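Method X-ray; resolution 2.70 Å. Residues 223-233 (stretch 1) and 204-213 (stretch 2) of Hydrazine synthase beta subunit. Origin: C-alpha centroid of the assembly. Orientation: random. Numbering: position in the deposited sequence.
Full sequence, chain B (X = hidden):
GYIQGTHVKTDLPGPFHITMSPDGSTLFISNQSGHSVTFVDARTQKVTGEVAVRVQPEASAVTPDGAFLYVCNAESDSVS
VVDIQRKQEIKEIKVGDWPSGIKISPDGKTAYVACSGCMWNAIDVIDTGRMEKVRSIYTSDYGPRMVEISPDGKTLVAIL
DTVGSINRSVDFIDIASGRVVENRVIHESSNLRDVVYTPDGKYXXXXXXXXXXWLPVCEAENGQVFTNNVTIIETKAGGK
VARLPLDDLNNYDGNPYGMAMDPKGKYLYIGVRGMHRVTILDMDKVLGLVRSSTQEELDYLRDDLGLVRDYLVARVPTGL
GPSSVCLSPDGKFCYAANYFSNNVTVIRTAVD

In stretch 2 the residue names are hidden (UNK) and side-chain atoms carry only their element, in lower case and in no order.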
# COMPACT_ATOMS: atom_id res chain seq x y z
N GLY B 223 -6.96 -28.77 10.23
CA GLY B 223 -8.10 -29.62 10.51
C GLY B 223 -8.68 -30.31 9.29
O GLY B 223 -9.90 -30.29 9.08
N GLN B 224 -7.82 -30.91 8.48
CA GLN B 224 -8.24 -31.56 7.25
C GLN B 224 -9.14 -32.77 7.51
O GLN B 224 -10.02 -33.09 6.71
CB GLN B 224 -7.04 -32.00 6.41
CG GLN B 224 -7.42 -32.68 5.11
CD GLN B 224 -6.41 -33.71 4.65
OE1 GLN B 224 -5.22 -33.59 4.94
NE2 GLN B 224 -6.88 -34.73 3.95
N VAL B 225 -8.90 -33.45 8.62
CA VAL B 225 -9.68 -34.63 8.97
C VAL B 225 -10.74 -34.27 10.00
O VAL B 225 -11.94 -34.36 9.73
CB VAL B 225 -8.79 -35.76 9.52
CG1 VAL B 225 -9.63 -36.97 9.88
CG2 VAL B 225 -7.72 -36.12 8.49
N PHE B 226 -10.30 -33.86 11.19
CA PHE B 226 -11.21 -33.43 12.24
C PHE B 226 -10.95 -32.01 12.71
O PHE B 226 -9.79 -31.59 12.85
CB PHE B 226 -11.12 -34.38 13.44
CG PHE B 226 -11.99 -35.59 13.33
CD1 PHE B 226 -13.36 -35.49 13.50
CD2 PHE B 226 -11.44 -36.83 13.07
CE1 PHE B 226 -14.17 -36.61 13.40
CE2 PHE B 226 -12.24 -37.95 12.98
CZ PHE B 226 -13.60 -37.84 13.14
N THR B 227 -12.02 -31.27 12.95
CA THR B 227 -11.94 -30.03 13.72
C THR B 227 -12.81 -30.22 14.95
O THR B 227 -13.70 -31.06 14.95
CB THR B 227 -12.40 -28.79 12.92
OG1 THR B 227 -13.80 -28.91 12.62
CG2 THR B 227 -11.61 -28.65 11.63
N ASN B 228 -12.55 -29.45 16.00
CA ASN B 228 -13.32 -29.59 17.22
C ASN B 228 -14.14 -28.34 17.50
O ASN B 228 -13.62 -27.23 17.49
CB ASN B 228 -12.40 -29.90 18.39
CG ASN B 228 -11.62 -31.18 18.17
OD1 ASN B 228 -12.07 -32.26 18.55
ND2 ASN B 228 -10.44 -31.06 17.58
N ASN B 229 -15.44 -28.53 17.74
CA ASN B 229 -16.36 -27.41 17.76
C ASN B 229 -17.37 -27.41 18.91
O ASN B 229 -17.73 -28.46 19.44
CB ASN B 229 -17.12 -27.35 16.43
CG ASN B 229 -16.20 -27.33 15.23
OD1 ASN B 229 -15.84 -28.37 14.69
ND2 ASN B 229 -15.81 -26.13 14.81
N VAL B 230 -17.81 -26.21 19.27
CA VAL B 230 -18.93 -26.03 20.18
C VAL B 230 -20.04 -25.28 19.44
O VAL B 230 -19.77 -24.30 18.75
CB VAL B 230 -18.51 -25.27 21.46
CG1 VAL B 230 -17.74 -24.00 21.10
CG2 VAL B 230 -19.73 -24.95 22.32
N THR B 231 -21.27 -25.77 19.57
CA THR B 231 -22.38 -25.18 18.84
C THR B 231 -23.41 -24.55 19.78
O THR B 231 -23.88 -25.19 20.72
CB THR B 231 -23.08 -26.22 17.95
OG1 THR B 231 -22.20 -26.63 16.90
CG2 THR B 231 -24.35 -25.65 17.34
N ILE B 232 -23.74 -23.29 19.51
CA ILE B 232 -24.76 -22.58 20.26
C ILE B 232 -26.06 -22.51 19.47
O ILE B 232 -26.09 -21.97 18.36
CB ILE B 232 -24.30 -21.15 20.61
CG1 ILE B 232 -22.90 -21.17 21.23
CG2 ILE B 232 -25.30 -20.48 21.54
CD1 ILE B 232 -22.82 -21.95 22.52
N ILE B 233 -27.12 -23.06 20.04
CA ILE B 233 -28.43 -23.05 19.39
C ILE B 233 -29.40 -22.15 20.13
O ILE B 233 -29.57 -22.27 21.35
CB ILE B 233 -29.02 -24.47 19.30
CG1 ILE B 233 -28.16 -25.35 18.38
CG2 ILE B 233 -30.46 -24.43 18.80
CD1 ILE B 233 -28.70 -26.76 18.21
N UNK B 204 -28.63 -23.08 23.98
CA UNK B 204 -28.01 -24.32 24.44
C UNK B 204 -26.64 -24.50 23.80
O UNK B 204 -26.44 -24.17 22.63
c UNK B 204 -29.30 -25.59 22.67
c UNK B 204 -30.09 -25.61 25.05
c UNK B 204 -30.07 -26.83 22.28
c UNK B 204 -28.87 -25.57 24.14
N UNK B 205 -25.70 -25.03 24.57
CA UNK B 205 -24.37 -25.33 24.06
C UNK B 205 -24.19 -26.83 23.89
O UNK B 205 -24.61 -27.61 24.75
c UNK B 205 -23.30 -24.76 24.98
N UNK B 206 -23.59 -27.23 22.78
CA UNK B 206 -23.33 -28.63 22.48
C UNK B 206 -21.91 -28.84 21.97
O UNK B 206 -21.53 -28.30 20.94
c UNK B 206 -25.75 -29.16 21.98
c UNK B 206 -24.33 -29.19 21.44
c UNK B 206 -23.93 -30.59 21.01
N UNK B 207 -21.12 -29.64 22.69
CA UNK B 207 -19.76 -29.95 22.26
C UNK B 207 -19.74 -31.13 21.29
O UNK B 207 -20.40 -32.14 21.51
c UNK B 207 -18.85 -30.29 23.46
c UNK B 207 -18.41 -29.02 24.17
o UNK B 207 -19.56 -31.13 24.38
N UNK B 208 -18.97 -30.99 20.21
CA UNK B 208 -18.88 -32.04 19.21
C UNK B 208 -17.66 -31.87 18.30
O UNK B 208 -16.84 -30.97 18.49
c UNK B 208 -21.01 -29.71 17.73
n UNK B 208 -20.86 -28.92 16.61
c UNK B 208 -20.13 -29.57 15.73
n UNK B 208 -19.80 -30.75 16.24
c UNK B 208 -20.15 -32.08 18.35
c UNK B 208 -20.34 -30.86 17.50
N UNK B 209 -17.56 -32.75 17.31
CA UNK B 209 -16.49 -32.68 16.32
C UNK B 209 -17.05 -32.53 14.91
O UNK B 209 -18.16 -32.98 14.62
c UNK B 209 -14.61 -33.91 17.54
o UNK B 209 -14.03 -36.21 17.23
n UNK B 209 -12.35 -34.78 17.66
c UNK B 209 -15.60 -33.92 16.39
c UNK B 209 -13.63 -35.07 17.47
N UNK B 210 -16.28 -31.89 14.04
CA UNK B 210 -16.62 -31.80 12.63
C UNK B 210 -15.62 -32.58 11.80
O UNK B 210 -14.47 -32.16 11.64
c UNK B 210 -16.64 -30.33 12.15
o UNK B 210 -17.55 -29.57 12.96
c UNK B 210 -17.06 -30.25 10.69
N UNK B 211 -16.04 -33.74 11.28
CA UNK B 211 -15.23 -34.52 10.35
C UNK B 211 -15.28 -33.91 8.96
O UNK B 211 -16.32 -33.35 8.60
c UNK B 211 -15.90 -35.90 10.36
c UNK B 211 -17.41 -34.28 11.40
c UNK B 211 -17.21 -35.74 11.12
N UNK B 212 -14.21 -34.00 8.18
CA UNK B 212 -14.43 -33.88 6.75
C UNK B 212 -14.30 -35.30 6.24
O UNK B 212 -13.20 -35.84 6.11
n UNK B 212 -14.03 -28.63 8.65
c UNK B 212 -13.80 -30.80 7.43
c UNK B 212 -13.41 -32.94 6.11
c UNK B 212 -12.82 -31.90 7.06
c UNK B 212 -13.17 -29.82 8.41
N UNK B 213 -15.44 -35.91 5.95
CA UNK B 213 -15.52 -37.30 5.52
C UNK B 213 -15.30 -37.49 4.02
O UNK B 213 -14.81 -38.53 3.58
c UNK B 213 -16.85 -37.90 5.94
n UNK B 213 -18.58 -37.63 4.29
o UNK B 213 -18.45 -36.12 5.94
c UNK B 213 -18.03 -37.14 5.39

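Residues 204-211 and 226-233 run as antiparallel neighbours in one sheet, so each hidden residue from 204 to 211 has a partner of known identity across the sheet. Position 204 carries four carbons, forked at the first, with one arm two carbons long; these atoms lie against Ile233, and the backbone N and O both pair with that residue. The unequal fork is that of isoleucine, and Ile204 CG1 comes to 3.6 Å from Ile233 CB.

Position 205 has a single carbon, its CB, 3.8 Å from Ile232 CD1 and also near Val230. It is Ala205, whose small side chain packs against Ile232 and, more loosely, Val230.

At position 206 one carbon carries two others, on the same face as Thr231. Three carbons with an even fork make valine, though the same outline in threonine would differ only by an oxygen in place of a carbon. Val206 is held chiefly through its backbone, with N to Thr231 O and Thr231 N to Val206 O both at 2.9 Å.

Position 207 shows that alternative: one carbon bearing an oxygen and a carbon, which identifies Thr207. It pairs with Val230, yet its side chain stays 4.6 Å or more from stretch 1, and its OG1 is hydrogen-bonded elsewhere in the structure.

Position 208 has one carbon and then a five-membered ring of three carbons and two nitrogens, one of which points at the hydroxyl of Thr231. This is His208. Its NE2 lies 2.7 Å from Thr231 OG1 in a hydrogen bond that meets the ring at its edge, while Asn229 O sits over one ring face. Within its own stretch, His208 ND1 makes a weak hydrogen bond to the backbone O of position 209 at 3.2 Å.

Position 209 extends three carbons, the third carrying an oxygen and a nitrogen, beside Asn228 and the ring of Phe226. The terminal amide defines Gln209: NE2 donates to Asn228 OD1 at 2.7 Å, and OE1 lies over a face of the Phe226 ring.

At position 210 one carbon again carries an oxygen and a carbon, and the oxygen reaches Asn229. Thr210 OG1 donates to Asn229 OD1 at 2.7 Å, an acceptor that also receives Thr227 OG1 at 3.0 Å.

Position 211 has three carbons closing a ring onto the backbone N, which makes it Pro211. Its nitrogen has no hydrogen to donate, and it falls at a non-hydrogen-bonded pair with Phe226, whose CE1 packs 3.6 Å from Pro211 CB.

Position 212 bears four carbons in a row ending in nitrogen, running past Gln224 and Gly223. In Lys212, CG lies 3.1 Å from Gln224 O and CE 3.4 Å from Gly223 O.

Position 213, two carbons with the second carrying oxygen and nitrogen, is Asn213; it does not touch stretch 1.

The contact rests on paired backbone hydrogen bonds at alternate residues, extended by Lys212 N to Val225 O at 2.8 Å. Side-chain hydrogen bonds join the strands on both faces, through His208 and Thr210 on one and Gln209 on the other, while apolar packing supplements them.

Stretch 2 204-213: IAVTHQTPKN
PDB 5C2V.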